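Local coordinates for protein beta-galactosidase (Bacillus circulans subsp. alkalophilus, PDB 3TTY) that hydrolyses terminal beta-galactosyl residues as a glycoside hydrolase with a TIM-barrel domain, and here holds galactose in its active-site pocket, at residues A125-L128 with A129-A133; M144-V147 with S148-Y151; S228-E231 with C232-E236. All blocks are in the same frame, centred on the assembly; numbering follows the deposited sequence.

Interaction 1: A125-L128 with A129-A133; sequences AKIL and AGKLA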
# COMPACT_ATOMS: atom_id res chain seq x y z
N ALA A 125 -13.88 -33.46 11.60
CA ALA A 125 -12.63 -33.79 10.95
C ALA A 125 -12.12 -35.13 11.48
O ALA A 125 -11.67 -35.97 10.70
CB ALA A 125 -11.59 -32.68 11.13
N LYS A 126 -12.19 -35.33 12.79
CA LYS A 126 -11.85 -36.62 13.39
C LYS A 126 -12.73 -37.76 12.87
O LYS A 126 -12.24 -38.81 12.47
CB LYS A 126 -11.95 -36.55 14.92
CG LYS A 126 -11.76 -37.91 15.59
CD LYS A 126 -11.45 -37.78 17.09
CE LYS A 126 -11.18 -39.16 17.70
NZ LYS A 126 -10.79 -39.07 19.14
N ILE A 127 -14.04 -37.56 12.89
CA ILE A 127 -14.94 -38.57 12.34
C ILE A 127 -14.61 -38.91 10.88
O ILE A 127 -14.52 -40.09 10.53
CB ILE A 127 -16.41 -38.14 12.49
CG1 ILE A 127 -16.77 -38.10 13.98
CG2 ILE A 127 -17.33 -39.12 11.74
CD1 ILE A 127 -18.21 -37.69 14.27
N LEU A 128 -14.42 -37.89 10.04
CA LEU A 128 -14.15 -38.14 8.62
C LEU A 128 -12.90 -38.99 8.41
O LEU A 128 -12.92 -39.97 7.66
CB LEU A 128 -14.05 -36.83 7.83
CG LEU A 128 -13.76 -36.94 6.33
CD1 LEU A 128 -14.72 -37.92 5.62
CD2 LEU A 128 -13.80 -35.56 5.67
N ALA A 129 -11.81 -38.61 9.06
CA ALA A 129 -10.57 -39.36 8.97
C ALA A 129 -10.78 -40.79 9.48
O ALA A 129 -10.28 -41.75 8.91
CB ALA A 129 -9.47 -38.66 9.78
N GLY A 130 -11.54 -40.93 10.57
CA GLY A 130 -11.85 -42.23 11.11
C GLY A 130 -12.59 -43.12 10.13
O GLY A 130 -12.19 -44.26 9.91
N LYS A 131 -13.67 -42.62 9.55
CA LYS A 131 -14.48 -43.40 8.63
C LYS A 131 -13.71 -43.80 7.38
O LYS A 131 -13.90 -44.90 6.87
CB LYS A 131 -15.75 -42.65 8.23
CG LYS A 131 -16.82 -42.59 9.33
CD LYS A 131 -18.04 -41.80 8.88
CE LYS A 131 -19.18 -41.91 9.88
NZ LYS A 131 -19.64 -43.32 10.02
N LEU A 132 -12.85 -42.92 6.89
CA LEU A 132 -12.04 -43.26 5.72
C LEU A 132 -11.08 -44.41 6.03
O LEU A 132 -10.95 -45.35 5.24
CB LEU A 132 -11.24 -42.04 5.23
CG LEU A 132 -12.00 -40.93 4.49
CD1 LEU A 132 -11.21 -39.64 4.52
CD2 LEU A 132 -12.34 -41.33 3.06
N ALA A 133 -10.40 -44.33 7.17
CA ALA A 133 -9.41 -45.35 7.51
C ALA A 133 -10.11 -46.67 7.79
O ALA A 133 -9.64 -47.73 7.37
CB ALA A 133 -8.54 -44.92 8.70

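Interaction 2: M144-V147 with S148-Y151; sequences MWHV and SNEY. With GLA (alpha-D-galactopyranose), chain H.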
# COMPACT_ATOMS: atom_id res chain seq x y z
N MET A 144 0.16 -44.20 1.82
CA MET A 144 0.41 -42.96 2.55
C MET A 144 -0.91 -42.24 2.84
O MET A 144 -1.79 -42.20 1.99
CB MET A 144 1.34 -42.06 1.74
CG MET A 144 1.72 -40.74 2.40
SD MET A 144 2.80 -40.89 3.87
CE MET A 144 4.18 -41.81 3.21
N TRP A 145 -1.04 -41.70 4.06
CA TRP A 145 -2.16 -40.81 4.40
C TRP A 145 -1.71 -39.36 4.27
O TRP A 145 -0.63 -38.99 4.72
CB TRP A 145 -2.68 -41.05 5.82
CG TRP A 145 -3.50 -42.30 6.02
CD1 TRP A 145 -3.09 -43.45 6.61
CD2 TRP A 145 -4.86 -42.51 5.63
NE1 TRP A 145 -4.10 -44.37 6.61
CE2 TRP A 145 -5.20 -43.82 6.01
CE3 TRP A 145 -5.83 -41.73 4.98
CZ2 TRP A 145 -6.46 -44.37 5.78
CZ3 TRP A 145 -7.07 -42.27 4.75
CH2 TRP A 145 -7.38 -43.58 5.14
N HIS A 146 -2.57 -38.55 3.67
CA HIS A 146 -2.30 -37.14 3.41
C HIS A 146 -3.34 -36.34 4.22
O HIS A 146 -4.45 -36.06 3.75
CB HIS A 146 -2.41 -36.92 1.88
CG HIS A 146 -2.29 -35.49 1.42
ND1 HIS A 146 -2.99 -34.45 2.00
CD2 HIS A 146 -1.62 -34.96 0.38
CE1 HIS A 146 -2.73 -33.34 1.34
NE2 HIS A 146 -1.90 -33.61 0.35
N VAL A 147 -2.97 -36.02 5.46
CA VAL A 147 -3.88 -35.35 6.39
C VAL A 147 -4.13 -33.91 6.00
O VAL A 147 -3.18 -33.12 5.83
CB VAL A 147 -3.32 -35.35 7.83
CG1 VAL A 147 -4.17 -34.43 8.73
CG2 VAL A 147 -3.27 -36.77 8.37
N SER A 148 -5.41 -33.56 5.83
CA SER A 148 -5.78 -32.19 5.50
C SER A 148 -5.01 -31.75 4.24
O SER A 148 -4.79 -32.55 3.33
CB SER A 148 -5.46 -31.27 6.69
OG SER A 148 -6.07 -29.99 6.55
N ASN A 149 -4.63 -30.48 4.19
CA ASN A 149 -3.81 -29.94 3.12
C ASN A 149 -3.26 -28.58 3.55
O ASN A 149 -4.02 -27.72 4.00
CB ASN A 149 -4.61 -29.78 1.83
CG ASN A 149 -3.72 -29.49 0.63
OD1 ASN A 149 -2.92 -30.33 0.23
ND2 ASN A 149 -3.84 -28.29 0.07
N GLU A 150 -1.95 -28.40 3.40
CA GLU A 150 -1.27 -27.17 3.79
C GLU A 150 -1.91 -26.41 4.98
O GLU A 150 -2.48 -25.33 4.81
CB GLU A 150 -1.10 -26.22 2.59
CG GLU A 150 -0.26 -26.77 1.45
CD GLU A 150 0.24 -25.68 0.50
OE1 GLU A 150 -0.41 -24.61 0.38
OE2 GLU A 150 1.31 -25.90 -0.13
N TYR A 151 -1.82 -26.99 6.18
CA TYR A 151 -2.16 -26.27 7.40
C TYR A 151 -1.48 -24.89 7.46
O TYR A 151 -0.31 -24.74 7.11
CB TYR A 151 -1.72 -27.08 8.61
CG TYR A 151 -2.57 -28.28 8.96
CD1 TYR A 151 -3.83 -28.11 9.50
CD2 TYR A 151 -2.08 -29.57 8.81
CE1 TYR A 151 -4.60 -29.19 9.86
CE2 TYR A 151 -2.85 -30.68 9.18
CZ TYR A 151 -4.10 -30.47 9.70
OH TYR A 151 -4.89 -31.54 10.08
C1 GLA H . -0.42 -25.78 -2.94
C2 GLA H . -1.67 -26.65 -2.66
C3 GLA H . -2.24 -27.32 -3.92
C4 GLA H . -2.35 -26.24 -5.00
C5 GLA H . -0.99 -25.56 -5.18
C6 GLA H . -1.11 -24.54 -6.32
O1 GLA H . 0.78 -26.51 -3.27
O2 GLA H . -1.37 -27.66 -1.71
O3 GLA H . -3.55 -27.87 -3.70
O4 GLA H . -3.30 -25.30 -4.52
O5 GLA H . -0.66 -24.85 -3.98
O6 GLA H . 0.19 -24.16 -6.78

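Interaction 3: S228-E231 with C232-E236; sequences SLLE and CFKME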
# COMPACT_ATOMS: atom_id res chain seq x y z
N SER A 228 -1.81 -25.23 18.00
CA SER A 228 -3.24 -25.54 17.82
C SER A 228 -3.50 -26.29 16.51
O SER A 228 -4.26 -27.26 16.47
CB SER A 228 -4.10 -24.27 17.84
OG SER A 228 -4.00 -23.57 19.06
N LEU A 229 -2.89 -25.80 15.43
CA LEU A 229 -2.98 -26.48 14.15
C LEU A 229 -2.29 -27.85 14.22
O LEU A 229 -2.78 -28.83 13.65
CB LEU A 229 -2.39 -25.61 13.04
CG LEU A 229 -3.20 -24.33 12.78
CD1 LEU A 229 -2.36 -23.26 12.10
CD2 LEU A 229 -4.43 -24.64 11.95
N LEU A 230 -1.16 -27.93 14.93
CA LEU A 230 -0.48 -29.21 15.10
C LEU A 230 -1.39 -30.21 15.82
O LEU A 230 -1.44 -31.39 15.45
CB LEU A 230 0.83 -29.05 15.86
CG LEU A 230 1.69 -30.32 16.00
CD1 LEU A 230 1.94 -31.00 14.66
CD2 LEU A 230 3.03 -30.01 16.68
N GLU A 231 -2.12 -29.74 16.82
CA GLU A 231 -3.08 -30.58 17.53
C GLU A 231 -4.10 -31.16 16.54
O GLU A 231 -4.46 -32.34 16.62
CB GLU A 231 -3.80 -29.79 18.62
CG GLU A 231 -3.00 -29.61 19.91
CD GLU A 231 -2.63 -30.96 20.53
OE1 GLU A 231 -3.54 -31.78 20.74
OE2 GLU A 231 -1.42 -31.19 20.79
N CYS A 232 -4.57 -30.34 15.62
CA CYS A 232 -5.50 -30.84 14.61
C CYS A 232 -4.86 -31.98 13.81
O CYS A 232 -5.45 -33.05 13.67
CB CYS A 232 -5.99 -29.73 13.69
SG CYS A 232 -7.02 -28.49 14.53
N PHE A 233 -3.64 -31.77 13.33
CA PHE A 233 -2.94 -32.84 12.61
C PHE A 233 -2.87 -34.14 13.41
O PHE A 233 -3.25 -35.21 12.92
CB PHE A 233 -1.52 -32.43 12.22
CG PHE A 233 -0.69 -33.58 11.71
CD1 PHE A 233 -0.90 -34.08 10.43
CD2 PHE A 233 0.28 -34.16 12.51
CE1 PHE A 233 -0.15 -35.15 9.96
CE2 PHE A 233 1.04 -35.23 12.04
CZ PHE A 233 0.83 -35.72 10.77
N LYS A 234 -2.37 -34.02 14.64
CA LYS A 234 -2.19 -35.16 15.53
C LYS A 234 -3.51 -35.86 15.81
O LYS A 234 -3.57 -37.09 15.86
CB LYS A 234 -1.56 -34.73 16.86
CG LYS A 234 -0.25 -33.96 16.70
CD LYS A 234 0.60 -33.96 17.99
CE LYS A 234 -0.25 -33.73 19.24
NZ LYS A 234 0.58 -33.62 20.47
N MET A 235 -4.56 -35.07 15.98
CA MET A 235 -5.88 -35.63 16.21
C MET A 235 -6.29 -36.56 15.06
O MET A 235 -6.84 -37.63 15.31
CB MET A 235 -6.91 -34.51 16.40
CG MET A 235 -8.34 -35.00 16.48
SD MET A 235 -9.55 -33.67 16.22
CE MET A 235 -9.45 -33.44 14.44
N GLU A 236 -6.04 -36.15 13.82
CA GLU A 236 -6.43 -36.98 12.67
C GLU A 236 -5.47 -38.17 12.52
O GLU A 236 -5.89 -39.31 12.30
CB GLU A 236 -6.48 -36.17 11.37
CG GLU A 236 -7.68 -35.22 11.27
CD GLU A 236 -7.87 -34.65 9.86
OE1 GLU A 236 -7.72 -35.40 8.87
OE2 GLU A 236 -8.16 -33.44 9.73

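Interaction 1: A125-L128 with A129-A133
Helix 119-135, the outer arm of a beta-alpha-beta crossover in the TIM barrel, runs through Ala125 to Ala133, and within it Leu128 meets Leu132 and Ile127 meets Lys131 one turn apart. The crossover links the neighbouring parallel strands 75-79 and 142-146, and these nine residues illustrate how a single helix can share its side chains among several neighbours. Four consecutive backbone bonds of the i to i+4 kind hold the turns together. The shortest runs from Lys131 N to Ile127 O, 2.8 Å with an N-H...O angle of 166°; Gly130 N reaches Lys126 O at 2.9 Å, and Leu132 N reaches Leu128 O at 3.0 Å.

Ala125 and Ala129 turn their methyl groups to the side chain of Glu236 on helix 215-243, while Ala133 touches Trp243 farther along that helix. Three alanines thus face Glu236 and Trp243, and Lys126 touches Glu239. Leu128 packs on Trp47, which Ala125 also touches, and on Ile50, with Leu132 beside Phe59. Between the two leucines the meeting is methyl to methyl, Leu128 CD1 lying 4.1 Å from Leu132 CD1 as the side chains cross at a slant.

Towards solvent, Ile127 and Lys131 run side by side in the same direction. Beyond this aliphatic contact the lysine forms a cation-pi interaction with Tyr57, whose side chain Ile127 also touches. The branch methyl of Ile127 does the touching: chi1 of -66° places CG1 beside the backbone N and CG2 anti to it, and Ile127 CG2 sits 3.8 Å from Lys131 CE.

Interaction 2: M144-V147 with S148-Y151
The imidazole of His146 and the side-chain amide of Asn149 lie nearly coplanar, 11° apart, and the ring is approached at its edge, in plane, by two oxygens. Ser148 O is 2.9 Å from His146 ND1, and Asn149 OD1 is 3.2 Å from His146 CE1. CG anti to the backbone N (chi1 175°) carries the ring toward both. The ring of Tyr151 is met differently: Ser148 OG stands 3.7 Å above one face of it, displaced toward the rim, while a methyl of Val147 arrives at the edge, with CG1 3.3 Å from Tyr151 OH.

The amide of Asn149 is held at both ends. Its OD1 accepts a hydrogen bond from Asn252 ND2, and its ND2 has His112 NE2 as a partner besides donating to O2 of the bound galactose (3.1 Å, N-H...O angle 154°). These bonds fix which way round the amide lies and present its N-H to the sugar. Glu150 follows, with OE2 3.2 Å from the galactose O1. An Asn-Glu pair just beyond the fourth barrel strand is a hallmark of clan GH-A glycosidases, and here both residues line the galactose pocket.

Strand 142-146 delivers the chain to this site, hydrogen-bonded between strands 75-79 and 249-253. Val147 packs against Phe233 and Leu240 of helix 215-243, and Tyr151 touches Thr251 of strand 249-253 and the Trp265 ring of helix 262-266.

Interaction 3: S228-E231 with C232-E236
Met235 N donates to Glu231 O at 2.8 Å, the shortest of four successive i to i+4 backbone bonds here. One residue earlier, Lys234 N reaches Leu230 O at 2.9 Å, with the N-H pointing almost straight at the oxygen (174°). The lysine side chain leans over the same carbonyl, CG lying 3.1 Å from Leu230 O, before bending at chi3 (-43°) toward Glu231. That bend, together with one at chi2 of the glutamate (-59°), brings Lys234 NZ within 3.2 Å of Glu231 OE2. The result is an i to i+3 salt bridge on the partly exposed side of the helix, and its hydrogen bond is weak.

Helix 215-243 belongs to the TIM barrel, where it is the last helix of the long connection between strands 142-146 and 249-253. Its side chains face two neighbouring helices. Glu231 and Met235 touch Arg122 of helix 119-135, whereas Leu230 and Phe233 pack on Trp265 of helix 262-266. Phe233 also reaches inward to Val249 and Thr251. Leu230 CD1 lies 4.2 Å from Phe233 CD2, approaching the ring obliquely. Glu236, buried, has both carboxylate oxygens engaged: OE1 with Thr80 OG1 and OE2 with Thr82 OG1.

Overall arrangement
From the N terminus the three contacts follow in series; none nests in or crosses another, and each is local, so none closes a long loop. Interaction 1 lies on helix 119-135; the chain then turns into strand 142-146 and the pocket loop of interaction 2 and, after helices 158-172 and 175-181, runs along helix 215-243 for interaction 3. Their side chains nevertheless join in space. The ring of Trp145 packs against the backbone of Leu132 and Ala133, tying strand to preceding helix. Glu236 and Met235 meet Ala125, uniting the two helices. Val147 CG1 meets the Phe233 ring and Tyr151 OH the backbone at Phe233, joining helix 215-243 to the loop bearing Asn149 and Glu150.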